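Local coordinates for methylornithine synthase PylB (Methanosarcina barkeri, PDB 3T7V), which isomerises L-lysine to (3R)-3-methyl-D-ornithine by radical SAM chemistry, a step in the biosynthesis of pyrrolysine, at residues V297-L301 with R322-V327. Residues are numbered along the deposited sequence.
Sequences VTSIL and RDIKSV. With MD0 (5-amino-D-isoleucine), chain D.
Start at Val297, in the parallel strand 296-300: its CB points at the helix beginning at Ile324, and CG1 meets Val327 CG1 at 4.1 Å. Thr298 turns to the other side, where OG1 (chi1 p) donates to the carboxylate O of MD0 at 2.8 Å. At Ser299 the extended backbone breaks, with phi/psi 69/27. Its OG accepts from the MD0 amine N at 2.8 Å, while Arg322 NH1 gives a hydrogen bond to Ser299 O at 3.1 Å and a weak one to Ser299 OG at 2.9 Å. Asp314 and Asp279 form salt bridges with the rest of that guanidinium. Ile300 (mt) lies across from Arg322, CA to CA 5.2 Å, and packs CG2 against Ile324 CB at 4.1 Å and CG1 against Val327 CG2 at 4.2 Å. Leu301 N donates to Arg322 O at 2.9 Å, and one water links Leu301 O (2.7 Å) to Ile324 N (2.8 Å). Asp323 (chi1 p) is the N-cap, its OD1 accepting from Ser326 N at 2.9 Å. Val297 and Ile300 thus pack on the following helix, while Thr298 and Ser299, the latter also held by Arg322, bind the product at the end of a strand, as befits the TIM-barrel-like core of a radical SAM enzyme.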
ATOM      1  N   VAL A 297      -7.051  -6.315   0.303  1.00 12.46           N
ATOM      2  CA  VAL A 297      -7.503  -5.455  -0.801  1.00 12.37           C
ATOM      3  C   VAL A 297      -7.520  -4.007  -0.216  1.00 12.57           C
ATOM      4  O   VAL A 297      -8.003  -3.802   0.897  1.00 13.68           O
ATOM      5  CB  VAL A 297      -8.890  -5.798  -1.312  1.00 14.42           C
ATOM      6  CG1 VAL A 297      -9.321  -4.886  -2.461  1.00 14.73           C
ATOM      7  CG2 VAL A 297      -8.949  -7.249  -1.812  1.00 16.09           C
ATOM      8  N   THR A 298      -6.835  -3.099  -0.948  1.00 12.40           N
ATOM      9  CA  THR A 298      -6.699  -1.733  -0.472  1.00 12.93           C
ATOM     10  C   THR A 298      -7.187  -0.769  -1.548  1.00 12.75           C
ATOM     11  O   THR A 298      -7.500  -1.152  -2.676  1.00 13.17           O
ATOM     12  CB  THR A 298      -5.225  -1.407  -0.128  1.00 12.83           C
ATOM     13  OG1 THR A 298      -4.437  -1.323  -1.338  1.00 15.46           O
ATOM     14  CG2 THR A 298      -4.614  -2.446   0.857  1.00 13.94           C
ATOM     15  N   SER A 299      -7.285   0.488  -1.126  1.00 12.93           N
ATOM     16  CA  SER A 299      -7.775   1.555  -2.020  1.00 13.30           C
ATOM     17  C   SER A 299      -9.271   1.374  -2.310  1.00 13.61           C
ATOM     18  O   SER A 299      -9.799   1.790  -3.349  1.00 14.48           O
ATOM     19  CB  SER A 299      -6.984   1.731  -3.318  1.00 15.47           C
ATOM     20  OG  SER A 299      -6.899   3.182  -3.616  1.00 16.12           O
ATOM     21  N   ILE A 300      -9.963   0.740  -1.348  1.00 13.00           N
ATOM     22  CA  ILE A 300     -11.428   0.643  -1.380  1.00 13.55           C
ATOM     23  C   ILE A 300     -11.917   1.979  -0.835  1.00 15.40           C
ATOM     24  O   ILE A 300     -11.488   2.428   0.211  1.00 16.15           O
ATOM     25  CB  ILE A 300     -11.915  -0.506  -0.479  1.00 13.34           C
ATOM     26  CG1 ILE A 300     -11.206  -1.823  -0.880  1.00 14.84           C
ATOM     27  CG2 ILE A 300     -13.435  -0.572  -0.600  1.00 14.99           C
ATOM     28  CD1 ILE A 300     -11.615  -2.975   0.043  1.00 15.67           C
ATOM     29  N   LEU A 301     -12.841   2.626  -1.518  1.00 15.17           N
ATOM     30  CA  LEU A 301     -13.328   3.903  -1.012  1.00 15.93           C
ATOM     31  C   LEU A 301     -14.595   3.753  -0.222  1.00 20.55           C
ATOM     32  O   LEU A 301     -15.375   2.799  -0.433  1.00 24.62           O
ATOM     33  CB  LEU A 301     -13.612   4.836  -2.187  1.00 17.63           C
ATOM     34  CG  LEU A 301     -12.338   5.186  -2.990  1.00 20.41           C
ATOM     35  CD1 LEU A 301     -12.626   6.079  -4.202  1.00 26.70           C
ATOM     36  CD2 LEU A 301     -11.264   5.905  -2.179  1.00 27.41           C
ATOM     37  N   ARG A 322     -15.285   1.166  -6.777  1.00 20.13           N
ATOM     38  CA  ARG A 322     -14.282   1.165  -5.706  1.00 19.70           C
ATOM     39  C   ARG A 322     -14.947   0.769  -4.376  1.00 20.71           C
ATOM     40  O   ARG A 322     -14.263   0.877  -3.354  1.00 21.29           O
ATOM     41  CB  ARG A 322     -13.699   2.593  -5.525  1.00 23.23           C
ATOM     42  CG  ARG A 322     -12.908   3.151  -6.697  1.00 25.07           C
ATOM     43  CD  ARG A 322     -11.503   2.757  -6.426  1.00 24.20           C
ATOM     44  NE  ARG A 322     -10.563   3.547  -7.244  1.00 19.59           N
ATOM     45  CZ  ARG A 322      -9.340   3.935  -6.859  1.00 18.75           C
ATOM     46  NH1 ARG A 322      -8.861   3.569  -5.667  1.00 17.24           N
ATOM     47  NH2 ARG A 322      -8.596   4.658  -7.685  1.00 20.45           N
ATOM     48  N   ASP A 323     -16.181   0.263  -4.327  1.00 20.42           N
ATOM     49  CA  ASP A 323     -16.839   0.147  -3.000  1.00 23.44           C
ATOM     50  C   ASP A 323     -16.691  -1.286  -2.509  1.00 19.43           C
ATOM     51  O   ASP A 323     -16.493  -2.240  -3.277  1.00 19.89           O
ATOM     52  CB  ASP A 323     -18.304   0.501  -3.110  1.00 33.89           C
ATOM     53  CG  ASP A 323     -18.958  -0.337  -4.137  1.00 41.42           C
ATOM     54  OD1 ASP A 323     -19.567  -1.330  -3.669  1.00 61.54           O
ATOM     55  OD2 ASP A 323     -18.776  -0.059  -5.388  1.00 62.05           O
ATOM     56  N   ILE A 324     -16.759  -1.417  -1.203  1.00 17.60           N
ATOM     57  CA  ILE A 324     -16.626  -2.724  -0.558  1.00 17.89           C
ATOM     58  C   ILE A 324     -17.636  -3.785  -1.055  1.00 17.80           C
ATOM     59  O   ILE A 324     -17.268  -4.933  -1.189  1.00 18.87           O
ATOM     60  CB  ILE A 324     -16.616  -2.587   0.974  1.00 16.78           C
ATOM     61  CG1 ILE A 324     -16.075  -3.851   1.599  1.00 17.58           C
ATOM     62  CG2 ILE A 324     -17.976  -2.192   1.479  1.00 19.14           C
ATOM     63  CD1 ILE A 324     -15.979  -3.723   3.139  1.00 19.30           C
ATOM     64  N   LYS A 325     -18.868  -3.384  -1.311  1.00 19.74           N
ATOM     65  CA  LYS A 325     -19.856  -4.386  -1.717  1.00 20.66           C
ATOM     66  C   LYS A 325     -19.430  -4.990  -3.114  1.00 21.81           C
ATOM     67  O   LYS A 325     -19.578  -6.227  -3.334  1.00 23.68           O
ATOM     68  CB  LYS A 325     -21.255  -3.757  -1.734  1.00 25.57           C
ATOM     69  CG  LYS A 325     -21.809  -3.409  -0.357  1.00 27.92           C
ATOM     70  CD  LYS A 325     -23.222  -2.844  -0.636  1.00 34.95           C
ATOM     71  CE  LYS A 325     -23.788  -1.893   0.405  1.00 51.95           C
ATOM     72  NZ  LYS A 325     -24.449  -2.612   1.523  1.00 76.85           N
ATOM     73  N   SER A 326     -18.858  -4.171  -4.021  1.00 20.46           N
ATOM     74  CA  SER A 326     -18.419  -4.712  -5.332  1.00 22.90           C
ATOM     75  C   SER A 326     -17.200  -5.581  -5.144  1.00 18.82           C
ATOM     76  O   SER A 326     -17.038  -6.578  -5.840  1.00 21.91           O
ATOM     77  CB  SER A 326     -18.096  -3.652  -6.364  1.00 27.65           C
ATOM     78  OG  SER A 326     -19.158  -2.797  -6.478  1.00 35.42           O
ATOM     79  N   VAL A 327     -16.282  -5.153  -4.269  1.00 18.44           N
ATOM     80  CA  VAL A 327     -15.146  -6.009  -3.937  1.00 17.60           C
ATOM     81  C   VAL A 327     -15.567  -7.373  -3.382  1.00 16.69           C
ATOM     82  O   VAL A 327     -15.073  -8.406  -3.872  1.00 19.33           O
ATOM     83  CB  VAL A 327     -14.204  -5.322  -2.908  1.00 17.06           C
ATOM     84  CG1 VAL A 327     -13.133  -6.290  -2.334  1.00 17.14           C
ATOM     85  CG2 VAL A 327     -13.462  -4.138  -3.540  1.00 20.66           C
TER
HETATM   86  C   MD0 D 993      -3.595   2.176  -1.912  1.00 18.66           C
HETATM   87  N   MD0 D 993      -4.468   4.252  -2.820  1.00 18.47           N
HETATM   88  O   MD0 D 993      -3.654   1.352  -0.977  1.00 18.89           O
HETATM   89  CA  MD0 D 993      -3.900   3.613  -1.637  1.00 15.61           C
HETATM   90  CB  MD0 D 993      -2.612   4.367  -1.187  1.00 15.20           C
HETATM   91  CD  MD0 D 993      -1.249   4.705   0.985  1.00 16.16           C
HETATM   92  NE  MD0 D 993      -0.922   4.081   2.261  1.00 17.91           N
HETATM   93  CG  MD0 D 993      -2.163   3.782   0.184  1.00 15.00           C
HETATM   94  CG2 MD0 D 993      -1.441   4.283  -2.199  1.00 17.28           C
HETATM   95  OXT MD0 D 993      -3.296   1.863  -3.071  1.00 20.00           O
HETATM   96  O   HOH W   1     -17.120   0.941   0.354  1.00 23.99           O